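Side-chain contacts in syncytin-1 (Homo sapiens, PDB 5HA6), which probably drives cell-cell membrane fusion as a captured retroviral envelope protein, its fusion subunit folding into a trimer of helical hairpins: residues Gln53-Ala58 / Asn91-Val96; Gln63-Leu68 / Gly77-Leu82. The protein carries 1 engineered substitution. All blocks are in the same frame, centred on the assembly; numbering follows the deposited sequence.

Contact 1 of 2, residues Gln53-Ala58 / Asn91-Val96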
loop_
_atom_site.group_PDB
_atom_site.type_symbol
_atom_site.label_atom_id
_atom_site.label_comp_id
_atom_site.label_asym_id
_atom_site.label_seq_id
_atom_site.Cartn_x
_atom_site.Cartn_y
_atom_site.Cartn_z
ATOM N N GLN A 53 -3.258 6.124 -4.576
ATOM C CA GLN A 53 -4.026 6.725 -3.474
ATOM C C GLN A 53 -3.172 7.495 -2.479
ATOM O O GLN A 53 -3.589 8.580 -2.029
ATOM C CB GLN A 53 -4.834 5.654 -2.735
ATOM C CG GLN A 53 -5.947 5.039 -3.627
ATOM C CD GLN A 53 -6.460 3.766 -3.024
ATOM O OE1 GLN A 53 -5.816 2.715 -3.118
ATOM N NE2 GLN A 53 -7.582 3.851 -2.347
ATOM N N LEU A 54 -2.004 6.981 -2.104
ATOM C CA LEU A 54 -1.069 7.835 -1.347
ATOM C C LEU A 54 -0.742 9.179 -2.009
ATOM O O LEU A 54 -0.793 10.237 -1.346
ATOM C CB LEU A 54 0.243 7.114 -1.130
ATOM C CG LEU A 54 0.153 6.123 -0.011
ATOM C CD1 LEU A 54 1.348 5.165 -0.114
ATOM C CD2 LEU A 54 0.199 6.919 1.315
ATOM N N ASN A 55 -0.408 9.147 -3.301
ATOM C CA ASN A 55 -0.165 10.390 -4.031
ATOM C C ASN A 55 -1.390 11.309 -3.965
ATOM O O ASN A 55 -1.258 12.520 -3.775
ATOM C CB ASN A 55 0.178 10.128 -5.503
ATOM C CG ASN A 55 1.434 9.264 -5.683
ATOM O OD1 ASN A 55 2.297 9.191 -4.811
ATOM N ND2 ASN A 55 1.523 8.591 -6.831
ATOM N N SER A 56 -2.572 10.746 -4.179
ATOM C CA SER A 56 -3.805 11.564 -4.158
ATOM C C SER A 56 -4.006 12.201 -2.767
ATOM O O SER A 56 -4.253 13.416 -2.639
ATOM C CB SER A 56 -5.008 10.701 -4.564
ATOM O OG SER A 56 -6.221 11.447 -4.694
ATOM N N LEU A 57 -3.889 11.382 -1.735
ATOM C CA LEU A 57 -4.143 11.812 -0.382
ATOM C C LEU A 57 -3.102 12.813 0.085
ATOM O O LEU A 57 -3.451 13.829 0.747
ATOM C CB LEU A 57 -4.181 10.599 0.575
ATOM C CG LEU A 57 -4.757 10.890 1.977
ATOM C CD1 LEU A 57 -6.217 11.316 1.930
ATOM C CD2 LEU A 57 -4.590 9.697 2.964
ATOM N N ALA A 58 -1.852 12.595 -0.312
ATOM C CA ALA A 58 -0.782 13.489 0.094
ATOM C C ALA A 58 -1.039 14.910 -0.438
ATOM O O ALA A 58 -0.726 15.890 0.233
ATOM C CB ALA A 58 0.576 12.967 -0.382
ATOM N N ASN A 91 7.812 11.276 0.014
ATOM C CA ASN A 91 7.143 10.550 -1.073
ATOM C C ASN A 91 8.096 9.574 -1.709
ATOM O O ASN A 91 9.189 9.926 -2.115
ATOM C CB ASN A 91 6.645 11.520 -2.153
ATOM C CG ASN A 91 6.352 10.802 -3.485
ATOM O OD1 ASN A 91 5.557 9.876 -3.519
ATOM N ND2 ASN A 91 6.937 11.287 -4.563
ATOM N N GLN A 92 7.694 8.334 -1.782
ATOM C CA GLN A 92 8.525 7.313 -2.331
ATOM C C GLN A 92 7.841 6.562 -3.477
ATOM O O GLN A 92 8.122 5.373 -3.719
ATOM C CB GLN A 92 8.940 6.378 -1.215
ATOM C CG GLN A 92 9.869 7.084 -0.205
ATOM C CD GLN A 92 10.414 6.146 0.817
ATOM O OE1 GLN A 92 9.658 5.515 1.559
ATOM N NE2 GLN A 92 11.731 6.032 0.866
ATOM N N SER A 93 7.036 7.283 -4.248
ATOM C CA SER A 93 6.359 6.675 -5.397
ATOM C C SER A 93 7.358 6.068 -6.375
ATOM O O SER A 93 7.070 5.047 -6.992
ATOM C CB SER A 93 5.520 7.693 -6.150
ATOM O OG SER A 93 6.356 8.802 -6.514
ATOM N N GLY A 94 8.495 6.727 -6.541
ATOM C CA GLY A 94 9.565 6.260 -7.423
ATOM C C GLY A 94 10.024 4.831 -7.119
ATOM O O GLY A 94 10.246 4.011 -8.042
ATOM N N ILE A 95 10.122 4.502 -5.831
ATOM C CA ILE A 95 10.563 3.177 -5.439
ATOM C C ILE A 95 9.489 2.159 -5.852
ATOM O O ILE A 95 9.791 1.134 -6.483
ATOM C CB ILE A 95 10.840 3.115 -3.937
ATOM C CG1 ILE A 95 12.088 3.943 -3.625
ATOM C CG2 ILE A 95 11.071 1.682 -3.466
ATOM C CD1 ILE A 95 12.322 4.117 -2.177
ATOM N N VAL A 96 8.236 2.434 -5.509
ATOM C CA VAL A 96 7.190 1.442 -5.746
ATOM C C VAL A 96 6.977 1.275 -7.228
ATOM O O VAL A 96 6.855 0.145 -7.754
ATOM C CB VAL A 96 5.872 1.847 -5.041
ATOM C CG1 VAL A 96 4.729 0.930 -5.402
ATOM C CG2 VAL A 96 6.064 1.838 -3.492
HETATM O O HOH W 1 3.276 9.852 -2.404
#
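Asn55 brings its amide oxygen up to the start of helix 93-115, where OD1 lies 3.8 Å from Ser93 CB and 3.6 Å from OD1 of Asn91. Both oxygens are acceptors and cannot bond to each other; a water between them supplies the donors, giving one proton to Asn55 OD1 at 2.7 Å and the other to Asn91 OD1. The amide planes are 79° apart, far from a stacked arrangement, and the link between the side chains is through the water. Asn55 OD1 also accepts from Gln51 NE2, one turn back on its own helix, which helps fix which way the amide faces.

Asparagine suits position 91 because its short side chain can fold back on the backbone ahead. With CG anti to the backbone N (chi1 162°), OD1 receives the N-H of Ser93 at 3.1 Å in an Asx turn, the donor standing well above the carbonyl plane. From the same amide, ND2 gives a bond of 3.2 Å to Ser93 OG, which lies close to the amide plane. Oxygen and nitrogen of the Asn91 amide thus both hold Ser93, the first residue of the helix. The contact is small and near the surface: it lies where the extended chain turns into the outer helix 93-115, which runs back antiparallel to helix 25-71, with Gln53 and Thr49 of the third subunit packing on the same segment.

Contact 2 of 2, residues Gln63-Leu68 / Gly77-Leu82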
loop_
_atom_site.group_PDB
_atom_site.type_symbol
_atom_site.label_atom_id
_atom_site.label_comp_id
_atom_site.label_asym_id
_atom_site.label_seq_id
_atom_site.Cartn_x
_atom_site.Cartn_y
_atom_site.Cartn_z
ATOM N N GLN A 63 -1.963 20.422 0.978
ATOM C CA GLN A 63 -2.826 21.593 0.871
ATOM C C GLN A 63 -3.382 22.005 2.243
ATOM O O GLN A 63 -3.357 23.218 2.627
ATOM C CB GLN A 63 -3.953 21.272 -0.150
ATOM C CG GLN A 63 -4.707 22.499 -0.590
ATOM C CD GLN A 63 -5.649 22.266 -1.738
ATOM O OE1 GLN A 63 -6.544 21.416 -1.689
ATOM N NE2 GLN A 63 -5.475 23.062 -2.786
ATOM N N ASN A 64 -3.825 21.016 3.031
ATOM C CA ASN A 64 -4.215 21.275 4.425
ATOM C C ASN A 64 -3.097 21.957 5.214
ATOM O O ASN A 64 -3.344 22.982 5.879
ATOM C CB ASN A 64 -4.629 19.990 5.139
ATOM C CG ASN A 64 -5.996 19.485 4.718
ATOM O OD1 ASN A 64 -6.707 20.091 3.910
ATOM N ND2 ASN A 64 -6.352 18.345 5.228
ATOM N N ARG A 65 -1.881 21.399 5.155
ATOM C CA ARG A 65 -0.702 22.031 5.802
ATOM C C ARG A 65 -0.461 23.474 5.342
ATOM O O ARG A 65 -0.250 24.384 6.163
ATOM C CB ARG A 65 0.582 21.231 5.520
ATOM C CG ARG A 65 1.902 21.900 6.052
ATOM C CD ARG A 65 1.904 22.162 7.524
ATOM N NE ARG A 65 1.629 20.966 8.307
ATOM C CZ ARG A 65 2.535 20.298 9.020
ATOM N NH1 ARG A 65 3.810 20.688 9.065
ATOM N NH2 ARG A 65 2.149 19.242 9.729
ATOM N N ARG A 66 -0.523 23.720 4.039
ATOM C CA ARG A 66 -0.274 25.100 3.564
ATOM C C ARG A 66 -1.345 26.094 4.082
ATOM O O ARG A 66 -1.048 27.255 4.451
ATOM C CB ARG A 66 -0.209 25.144 2.024
ATOM C CG ARG A 66 1.023 24.390 1.472
ATOM C CD ARG A 66 1.260 24.581 -0.021
ATOM N NE ARG A 66 0.109 24.182 -0.828
ATOM C CZ ARG A 66 -0.140 22.940 -1.247
ATOM N NH1 ARG A 66 0.667 21.935 -0.946
ATOM N NH2 ARG A 66 -1.232 22.704 -1.979
ATOM N N ALA A 67 -2.593 25.623 4.092
ATOM C CA ALA A 67 -3.689 26.389 4.699
ATOM C C ALA A 67 -3.397 26.695 6.192
ATOM O O ALA A 67 -3.473 27.846 6.664
ATOM C CB ALA A 67 -5.051 25.617 4.524
ATOM N N LEU A 68 -3.039 25.660 6.951
ATOM C CA LEU A 68 -2.631 25.877 8.317
ATOM C C LEU A 68 -1.431 26.819 8.471
ATOM O O LEU A 68 -1.413 27.616 9.384
ATOM C CB LEU A 68 -2.304 24.550 8.993
ATOM C CG LEU A 68 -3.552 23.733 9.311
ATOM C CD1 LEU A 68 -3.156 22.305 9.650
ATOM C CD2 LEU A 68 -4.349 24.326 10.415
ATOM N N GLY A 77 3.887 29.771 11.391
ATOM C CA GLY A 77 3.436 28.614 10.661
ATOM C C GLY A 77 3.191 27.454 11.610
ATOM O O GLY A 77 3.406 27.595 12.806
ATOM N N THR A 78 2.842 26.293 11.052
ATOM C CA THR A 78 2.186 25.216 11.801
ATOM C C THR A 78 3.058 24.620 12.917
ATOM O O THR A 78 2.609 24.418 14.083
ATOM C CB THR A 78 1.743 24.099 10.800
ATOM O OG1 THR A 78 0.871 24.661 9.812
ATOM C CG2 THR A 78 0.997 22.983 11.507
ATOM N N CYS A 79 4.332 24.379 12.594
ATOM C CA CYS A 79 5.222 23.724 13.532
ATOM C C CYS A 79 5.621 24.660 14.682
ATOM O O CYS A 79 5.545 24.293 15.857
ATOM C CB CYS A 79 6.468 23.222 12.799
ATOM S SG CYS A 79 6.132 22.493 11.174
ATOM N N LEU A 80 6.019 25.874 14.347
ATOM C CA LEU A 80 6.296 26.882 15.356
ATOM C C LEU A 80 5.069 27.201 16.228
ATOM O O LEU A 80 5.197 27.449 17.437
ATOM C CB LEU A 80 6.832 28.153 14.681
ATOM C CG LEU A 80 8.328 28.101 14.314
ATOM C CD1 LEU A 80 8.789 29.280 13.420
ATOM C CD2 LEU A 80 9.174 28.111 15.556
ATOM N N PHE A 81 3.891 27.172 15.617
ATOM C CA PHE A 81 2.629 27.481 16.283
ATOM C C PHE A 81 2.435 26.452 17.394
ATOM O O PHE A 81 2.125 26.809 18.557
ATOM C CB PHE A 81 1.485 27.446 15.255
ATOM C CG PHE A 81 0.095 27.448 15.848
ATOM C CD1 PHE A 81 -0.439 28.584 16.416
ATOM C CD2 PHE A 81 -0.681 26.288 15.803
ATOM C CE1 PHE A 81 -1.736 28.580 16.958
ATOM C CE2 PHE A 81 -1.956 26.259 16.316
ATOM C CZ PHE A 81 -2.498 27.422 16.912
ATOM N N LEU A 82 2.622 25.177 17.023
ATOM C CA LEU A 82 2.612 24.078 18.004
ATOM C C LEU A 82 3.796 23.941 18.979
ATOM O O LEU A 82 3.683 23.281 20.012
ATOM C CB LEU A 82 2.519 22.749 17.274
ATOM C CG LEU A 82 1.221 22.420 16.560
ATOM C CD1 LEU A 82 1.420 21.270 15.594
ATOM C CD2 LEU A 82 0.184 22.071 17.568
#
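Thr78 is the middle of this contact, meeting two residues one turn apart on helix 25-71. Its OG1 sits 3.3 Å from Leu68 CB and 3.5 Å from Arg65 CD, while its methyl CG2 lies over one face of the Arg65 guanidinium, 3.8 Å above the plane and toward the rim. A beta-branched threonine suits the place, since it offers a methyl to the flat cation and a hydroxyl to Asp69, its hydrogen-bond partner. Arg65 reaches across by bending at chi2 (58°) and chi3 (55°), which brings NH1 obliquely to Cys79 SG at 3.6 Å.

That sulfur is bonded to Cys86, six residues intervening. The disulfide closes the loop of the CX6CC motif characteristic of gammaretrovirus-type fusion subunits, and here the short helix 78-82 that begins it is laid against the central coiled coil, the two local axes 59° apart.

Farther out, the third subunit fixes the arginine: NE bonds to Asn64 OD1 and NH2 to Gln63 OE1 of that chain, so a buried charged group finds polar partners across the interface. Leu68 turns its side chain into the core of the trimer, packing on Leu68 of the second subunit and Leu71 of the third.

Both contacts draw on the long central helix 25-71, contact 2 two to three turns nearer its C-terminal end. The centres of contact 1 and contact 2 are about 21 Å apart. The nearest atoms of contact 1 and contact 2 are about 5 Å apart, without touching. Along the chain the order is 53-58, 63-68, 77-82, 91-96, so contact 2 is nested inside the loop that contact 1 closes. The chain reverses beyond 63-68, passes through the disulfide-bonded region with helix 78-82, then returns through an extended loop to helix 93-115. Contact 2 thus lies near the turn of the hairpin, and contact 1 where its outer arm begins, consistent with the folded-back, post-fusion form of a class I fusion protein.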